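Local coordinates for protein apicoplast TIC22, putative (Plasmodium falciparum 3D7, PDB 4E6Z) that acts as an essential chaperone of the Tic22 family, required for importing proteins into the apicoplast, the relict plastid of the malaria parasite, at residues F103-N111 with Q262-L270; I209-D218 with K253-T261. One frame throughout, in Å; residues are numbered along the deposited sequence.

Contact 1. Residues F103-N111 with Q262-L270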
# COMPACT_ATOMS: atom_id res chain seq x y z
N PHE A 103 -5.21 -4.37 -3.13
CA PHE A 103 -4.91 -4.26 -1.71
C PHE A 103 -3.42 -3.99 -1.46
O PHE A 103 -2.56 -4.61 -2.07
CB PHE A 103 -5.33 -5.53 -0.97
CG PHE A 103 -6.80 -5.84 -1.09
CD1 PHE A 103 -7.69 -5.40 -0.13
CD2 PHE A 103 -7.29 -6.58 -2.16
CE1 PHE A 103 -9.04 -5.68 -0.23
CE2 PHE A 103 -8.64 -6.87 -2.27
CZ PHE A 103 -9.52 -6.41 -1.30
N LEU A 104 -3.14 -3.06 -0.56
CA LEU A 104 -1.76 -2.79 -0.16
C LEU A 104 -1.29 -3.83 0.85
O LEU A 104 -0.09 -4.05 1.02
CB LEU A 104 -1.62 -1.37 0.39
CG LEU A 104 -1.48 -0.29 -0.68
CD1 LEU A 104 -1.90 1.08 -0.15
CD2 LEU A 104 -0.05 -0.25 -1.21
N CYS A 105 -2.25 -4.47 1.52
CA CYS A 105 -1.94 -5.52 2.49
C CYS A 105 -2.49 -6.85 2.01
O CYS A 105 -3.69 -6.97 1.75
CB CYS A 105 -2.52 -5.17 3.87
SG CYS A 105 -2.33 -6.47 5.12
N PRO A 106 -1.62 -7.86 1.91
CA PRO A 106 -1.97 -9.17 1.33
C PRO A 106 -3.00 -9.90 2.18
O PRO A 106 -3.73 -10.74 1.66
CB PRO A 106 -0.64 -9.92 1.35
CG PRO A 106 0.14 -9.28 2.47
CD PRO A 106 -0.23 -7.83 2.40
N TYR A 107 -3.06 -9.59 3.47
CA TYR A 107 -3.99 -10.27 4.36
C TYR A 107 -5.40 -9.71 4.21
O TYR A 107 -6.38 -10.41 4.47
CB TYR A 107 -3.50 -10.22 5.80
CG TYR A 107 -2.12 -10.80 5.97
CD1 TYR A 107 -1.90 -12.17 5.82
CD2 TYR A 107 -1.02 -9.99 6.24
CE1 TYR A 107 -0.63 -12.71 5.96
CE2 TYR A 107 0.25 -10.53 6.38
CZ TYR A 107 0.44 -11.88 6.24
OH TYR A 107 1.70 -12.42 6.38
N ASP A 108 -5.51 -8.46 3.78
CA ASP A 108 -6.80 -7.89 3.42
C ASP A 108 -7.32 -8.60 2.16
O ASP A 108 -8.51 -8.88 2.05
CB ASP A 108 -6.69 -6.39 3.15
CG ASP A 108 -6.41 -5.58 4.42
OD1 ASP A 108 -6.36 -6.16 5.53
OD2 ASP A 108 -6.25 -4.34 4.30
N ALA A 109 -6.43 -8.89 1.22
CA ALA A 109 -6.79 -9.62 0.00
C ALA A 109 -7.20 -11.05 0.32
O ALA A 109 -8.21 -11.53 -0.19
CB ALA A 109 -5.64 -9.61 -0.99
N GLU A 110 -6.42 -11.72 1.16
CA GLU A 110 -6.76 -13.06 1.63
C GLU A 110 -8.14 -13.07 2.26
O GLU A 110 -8.90 -14.03 2.10
CB GLU A 110 -5.73 -13.55 2.65
CG GLU A 110 -4.50 -14.21 2.05
CD GLU A 110 -3.70 -14.98 3.08
OE1 GLU A 110 -4.09 -14.95 4.27
OE2 GLU A 110 -2.69 -15.61 2.72
N ASN A 111 -8.47 -12.02 3.00
CA ASN A 111 -9.77 -11.92 3.64
C ASN A 111 -10.90 -11.87 2.62
O ASN A 111 -11.95 -12.47 2.83
CB ASN A 111 -9.84 -10.70 4.55
CG ASN A 111 -11.24 -10.44 5.07
OD1 ASN A 111 -11.80 -11.23 5.83
ND2 ASN A 111 -11.83 -9.33 4.64
N GLN A 262 5.92 -7.05 5.87
CA GLN A 262 5.05 -8.21 5.72
C GLN A 262 4.60 -8.41 4.27
O GLN A 262 4.64 -9.52 3.75
CB GLN A 262 3.84 -8.12 6.65
CG GLN A 262 4.13 -8.53 8.08
CD GLN A 262 2.87 -8.85 8.86
OE1 GLN A 262 1.80 -8.31 8.57
NE2 GLN A 262 2.99 -9.73 9.84
N SER A 263 4.19 -7.32 3.62
CA SER A 263 3.83 -7.37 2.21
C SER A 263 4.96 -7.96 1.38
O SER A 263 4.74 -8.81 0.52
CB SER A 263 3.48 -5.98 1.68
OG SER A 263 2.33 -5.47 2.32
N VAL A 264 6.18 -7.51 1.65
CA VAL A 264 7.35 -7.97 0.91
C VAL A 264 7.64 -9.44 1.21
O VAL A 264 7.86 -10.24 0.30
CB VAL A 264 8.60 -7.12 1.21
CG1 VAL A 264 9.82 -7.71 0.51
CG2 VAL A 264 8.37 -5.68 0.78
N LYS A 265 7.62 -9.79 2.49
CA LYS A 265 7.83 -11.15 2.94
C LYS A 265 6.80 -12.09 2.31
O LYS A 265 7.09 -13.26 2.05
CB LYS A 265 7.73 -11.21 4.46
CG LYS A 265 8.71 -12.14 5.14
CD LYS A 265 9.01 -11.63 6.55
CE LYS A 265 7.73 -11.20 7.26
NZ LYS A 265 8.01 -10.48 8.53
N TYR A 266 5.60 -11.57 2.05
CA TYR A 266 4.50 -12.35 1.51
C TYR A 266 4.75 -12.78 0.07
O TYR A 266 4.19 -13.77 -0.40
CB TYR A 266 3.19 -11.56 1.60
CG TYR A 266 1.95 -12.38 1.34
CD1 TYR A 266 1.45 -12.52 0.05
CD2 TYR A 266 1.28 -13.01 2.38
CE1 TYR A 266 0.32 -13.27 -0.19
CE2 TYR A 266 0.15 -13.76 2.14
CZ TYR A 266 -0.33 -13.89 0.86
OH TYR A 266 -1.45 -14.63 0.61
N LEU A 267 5.59 -12.02 -0.63
CA LEU A 267 5.93 -12.34 -2.01
C LEU A 267 6.66 -13.68 -2.10
O LEU A 267 6.58 -14.37 -3.11
CB LEU A 267 6.80 -11.24 -2.63
CG LEU A 267 6.18 -9.85 -2.69
CD1 LEU A 267 7.16 -8.86 -3.32
CD2 LEU A 267 4.89 -9.88 -3.47
N ASP A 268 7.37 -14.04 -1.03
CA ASP A 268 8.05 -15.32 -0.97
C ASP A 268 7.04 -16.47 -0.99
O ASP A 268 7.28 -17.50 -1.62
CB ASP A 268 8.93 -15.43 0.28
CG ASP A 268 10.11 -14.48 0.25
OD1 ASP A 268 10.39 -13.91 -0.83
OD2 ASP A 268 10.77 -14.32 1.30
N LYS A 269 5.92 -16.28 -0.31
CA LYS A 269 4.88 -17.31 -0.23
C LYS A 269 4.24 -17.60 -1.59
O LYS A 269 4.03 -18.75 -1.96
CB LYS A 269 3.80 -16.93 0.78
CG LYS A 269 2.59 -17.85 0.74
CD LYS A 269 1.52 -17.42 1.73
CE LYS A 269 0.28 -18.30 1.62
NZ LYS A 269 -0.77 -17.95 2.61
N LEU A 270 3.92 -16.53 -2.32
CA LEU A 270 3.26 -16.66 -3.61
C LEU A 270 4.12 -17.42 -4.62
O LEU A 270 3.59 -18.16 -5.46
CB LEU A 270 2.92 -15.28 -4.17
CG LEU A 270 1.84 -14.51 -3.41
CD1 LEU A 270 1.57 -13.17 -4.08
CD2 LEU A 270 0.56 -15.33 -3.33
O HOH W 1 2.29 -3.42 0.07
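P106 turns its CB-CG edge onto one face of the Y266 ring: CB stands 3.5 Å from the ring centroid and 11° off the normal, a CH-pi contact over the centre, while CG lies nearer the rim, by CG of the tyrosine. Y107, the next residue, meets Y266 differently. The edge of Y266 is directed at the face of Y107 in a T-shaped pair, with planes at 83° and centroids 5.6 Å apart; the nearest atoms are Y107 CE1 and Y266 CE2. At its outer end Y266 OH donates a 2.6 Å hydrogen bond to E110 OE2, approaching on the anti side of the carboxylate and out of its plane. K269, fully extended from CB to NZ, comes to meet E110 head-on, its NZ nearly in line with the C-O bond of E110 OE2, 3.0 Å away, in a salt bridge. One carboxylate oxygen thus takes two donors, and the lysine would be expected to favour the charged form of E110. Y266 reaches this place because its CG is anti to the backbone N (chi1 -168°), which swings the ring off its helix and across P106. At the other end of the contact, a water donates to L104 O at 2.6 Å and accepts from S263 OG at 3.0 Å. Farther out, F80 of strand 78-83 meets the Y266 ring nearly at right angles, and I130 of strand 129-134 touches the same side chain. C105 holds the N-cap position of helix 106-119, its SG accepting a weak bond from Y107 N. The whole is a helix-helix contact, in which the N-terminal end of helix 106-119 packs against the C-terminal helix 261-272 of the Tic22 fold.

Contact 2. Residues I209-D218 with K253-T261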
# COMPACT_ATOMS: atom_id res chain seq x y z
N ILE A 209 17.68 10.71 3.14
CA ILE A 209 16.27 11.07 3.00
C ILE A 209 15.45 10.65 4.21
O ILE A 209 15.95 9.99 5.12
CB ILE A 209 15.66 10.44 1.73
CG1 ILE A 209 15.64 8.92 1.85
CG2 ILE A 209 16.43 10.88 0.49
CD1 ILE A 209 15.27 8.21 0.56
N ILE A 210 14.17 11.03 4.21
CA ILE A 210 13.27 10.64 5.28
C ILE A 210 12.50 9.38 4.91
O ILE A 210 11.85 9.33 3.86
CB ILE A 210 12.27 11.77 5.63
CG1 ILE A 210 13.01 12.93 6.30
CG2 ILE A 210 11.15 11.24 6.54
CD1 ILE A 210 12.11 14.07 6.71
N PRO A 211 12.57 8.35 5.76
CA PRO A 211 11.88 7.08 5.51
C PRO A 211 10.37 7.25 5.68
O PRO A 211 9.92 7.83 6.66
CB PRO A 211 12.42 6.16 6.62
CG PRO A 211 13.58 6.88 7.23
CD PRO A 211 13.31 8.33 7.03
N LEU A 212 9.61 6.73 4.72
CA LEU A 212 8.16 6.83 4.73
C LEU A 212 7.59 5.42 4.81
O LEU A 212 7.64 4.67 3.84
CB LEU A 212 7.68 7.50 3.45
CG LEU A 212 6.80 8.74 3.59
CD1 LEU A 212 7.32 9.64 4.69
CD2 LEU A 212 6.76 9.46 2.26
N PHE A 213 7.03 5.07 5.97
CA PHE A 213 6.64 3.69 6.23
C PHE A 213 5.16 3.44 6.00
O PHE A 213 4.32 4.21 6.45
CB PHE A 213 6.99 3.29 7.67
CG PHE A 213 8.45 3.39 7.99
CD1 PHE A 213 9.28 2.29 7.84
CD2 PHE A 213 8.99 4.58 8.43
CE1 PHE A 213 10.63 2.39 8.13
CE2 PHE A 213 10.33 4.68 8.73
CZ PHE A 213 11.15 3.58 8.58
N PHE A 214 4.86 2.35 5.29
CA PHE A 214 3.48 1.92 5.14
C PHE A 214 2.98 1.28 6.44
O PHE A 214 1.83 1.48 6.83
CB PHE A 214 3.31 0.97 3.95
CG PHE A 214 3.19 1.68 2.64
CD1 PHE A 214 1.95 2.02 2.13
CD2 PHE A 214 4.32 2.04 1.92
CE1 PHE A 214 1.83 2.69 0.92
CE2 PHE A 214 4.21 2.72 0.72
CZ PHE A 214 2.96 3.05 0.22
N ASP A 215 3.85 0.53 7.10
CA ASP A 215 3.50 -0.06 8.39
C ASP A 215 4.05 0.75 9.56
O ASP A 215 5.25 0.99 9.66
CB ASP A 215 4.00 -1.51 8.48
CG ASP A 215 3.16 -2.46 7.64
OD1 ASP A 215 2.42 -1.98 6.75
OD2 ASP A 215 3.25 -3.69 7.87
N LEU A 216 3.15 1.17 10.45
CA LEU A 216 3.53 1.88 11.65
C LEU A 216 4.57 1.09 12.43
O LEU A 216 5.57 1.64 12.90
CB LEU A 216 2.31 2.13 12.54
CG LEU A 216 2.60 2.74 13.92
CD1 LEU A 216 3.41 4.02 13.80
CD2 LEU A 216 1.33 2.98 14.71
N GLU A 217 4.35 -0.22 12.56
CA GLU A 217 5.24 -1.08 13.33
C GLU A 217 6.66 -1.12 12.77
O GLU A 217 7.62 -1.33 13.51
CB GLU A 217 4.65 -2.49 13.47
CG GLU A 217 3.71 -2.91 12.33
CD GLU A 217 2.28 -2.40 12.52
OE1 GLU A 217 1.55 -2.96 13.36
OE2 GLU A 217 1.89 -1.45 11.81
N ASP A 218 6.80 -0.91 11.46
CA ASP A 218 8.12 -0.79 10.85
C ASP A 218 8.80 0.51 11.28
O ASP A 218 9.99 0.53 11.57
CB ASP A 218 8.03 -0.85 9.32
CG ASP A 218 7.67 -2.24 8.80
OD1 ASP A 218 7.84 -3.23 9.55
OD2 ASP A 218 7.23 -2.34 7.64
N LYS A 253 11.72 14.33 -3.60
CA LYS A 253 13.05 13.75 -3.62
C LYS A 253 13.55 13.50 -2.19
O LYS A 253 14.45 12.69 -1.97
CB LYS A 253 14.02 14.68 -4.35
CG LYS A 253 14.94 14.00 -5.34
CD LYS A 253 15.81 15.03 -6.06
CE LYS A 253 16.67 14.39 -7.13
NZ LYS A 253 17.51 13.29 -6.59
N LYS A 254 12.96 14.21 -1.24
CA LYS A 254 13.38 14.16 0.15
C LYS A 254 12.80 12.97 0.91
O LYS A 254 13.09 12.78 2.09
CB LYS A 254 13.01 15.47 0.85
CG LYS A 254 11.57 15.90 0.60
CD LYS A 254 11.35 17.37 0.92
CE LYS A 254 9.92 17.80 0.60
NZ LYS A 254 9.71 19.26 0.81
N PHE A 255 11.98 12.18 0.23
CA PHE A 255 11.32 11.04 0.86
C PHE A 255 11.72 9.70 0.23
O PHE A 255 11.97 9.61 -0.97
CB PHE A 255 9.80 11.18 0.81
CG PHE A 255 9.26 12.20 1.77
CD1 PHE A 255 9.17 11.91 3.13
CD2 PHE A 255 8.82 13.43 1.33
CE1 PHE A 255 8.67 12.85 4.02
CE2 PHE A 255 8.32 14.37 2.21
CZ PHE A 255 8.24 14.08 3.56
N GLY A 256 11.77 8.67 1.07
CA GLY A 256 11.96 7.31 0.60
C GLY A 256 10.85 6.42 1.12
O GLY A 256 10.50 6.47 2.29
N PHE A 257 10.28 5.60 0.24
CA PHE A 257 9.20 4.69 0.63
C PHE A 257 9.74 3.39 1.21
O PHE A 257 10.58 2.73 0.61
CB PHE A 257 8.28 4.38 -0.56
CG PHE A 257 7.31 5.48 -0.88
CD1 PHE A 257 6.29 5.79 -0.00
CD2 PHE A 257 7.41 6.19 -2.07
CE1 PHE A 257 5.39 6.80 -0.29
CE2 PHE A 257 6.51 7.20 -2.36
CZ PHE A 257 5.50 7.50 -1.47
N VAL A 258 9.24 3.03 2.39
CA VAL A 258 9.54 1.74 2.98
C VAL A 258 8.29 0.86 3.01
O VAL A 258 7.40 1.07 3.84
CB VAL A 258 10.11 1.86 4.41
CG1 VAL A 258 10.43 0.48 4.97
CG2 VAL A 258 11.35 2.77 4.43
N PRO A 259 8.21 -0.11 2.10
CA PRO A 259 7.06 -1.01 2.01
C PRO A 259 6.85 -1.79 3.31
O PRO A 259 7.78 -2.00 4.07
CB PRO A 259 7.46 -1.99 0.90
CG PRO A 259 8.53 -1.29 0.13
CD PRO A 259 9.26 -0.45 1.12
N SER A 260 5.61 -2.21 3.55
CA SER A 260 5.33 -3.13 4.64
C SER A 260 6.25 -4.33 4.52
O SER A 260 6.26 -5.01 3.49
CB SER A 260 3.87 -3.59 4.58
OG SER A 260 3.63 -4.64 5.49
N THR A 261 7.03 -4.60 5.56
CA THR A 261 7.94 -5.75 5.52
C THR A 261 7.15 -7.05 5.38
O THR A 261 7.65 -8.03 4.83
CB THR A 261 8.85 -5.82 6.76
OG1 THR A 261 8.05 -5.99 7.94
CG2 THR A 261 9.68 -4.54 6.89
O HOH W 2 6.44 -0.11 6.33
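V258 CG2 lies over one face of the F213 ring, 28° off the normal, in a CH-pi contact between side chains that run side by side. The F214 ring has V258 O at its edge, in plane, and meets F257 obliquely, CE2 to CD1 3.8 Å, with planes at 35°. Both methyls of L212 reach the F255 ring; CD1 comes within 3.3 Å of F255 CD1. F213, F255, F257 and their partners L212 and V258 sit on two parallel neighbours, strand 208-213 and the outermost strand 255-258, in a mixed four-stranded sheet; F214 follows directly after the first strand. I210, L212, F255 and F257 share one face, where L246 and M243 of helix 243-247 cover L212, F255 and F257; P211, F213 and V258 lie on the other. The ladder alternates as parallel strands do: I210 N bonds to K254 O, G256 N to I210 O, L212 N to G256 O, V258 N to L212 O and F214 N to V258 O. G256 leaves room for I209: chi1 of 65° tucks CG1 in over the backbone and brings I209 CD1 tightly onto G256 CA at 3.4 Å. Beyond the strands, a water accepts from D215 N and lies within hydrogen-bonding distance of D218 OD2 and V258 O. S260 OG, which also caps helix 261-272 through weak bonds from Q262 N and S263 N, donates to D215 OD2 at 2.6 Å from above the carboxylate plane. D218 grips T261 with both oxygens: OD1 accepts from T261 OG1 at 3.2 Å, while OD2 uses its syn lone pair for T261 N at 3.1 Å.

How the contacts relate
Contact 1 and contact 2 have centres about 17 Å apart and share the chain that runs from strand 255-258 straight into helix 261-272. In sequence order 103-111 comes first, then 209-218, 253-261 and 262-270, so contact 2 falls wholly between the two segments of contact 1. The strand closes one edge of the four-stranded sheet, whereas the following helix crosses to helix 106-119, which follows strand 97-103 of a different, three-stranded sheet. Side chains also meet directly: V264 CG2 packs on P259 CB, and L104 CD2 on F214 CE1. The C-terminal part of the chain thereby ties together two separate sheet regions of this Tic22-family protein.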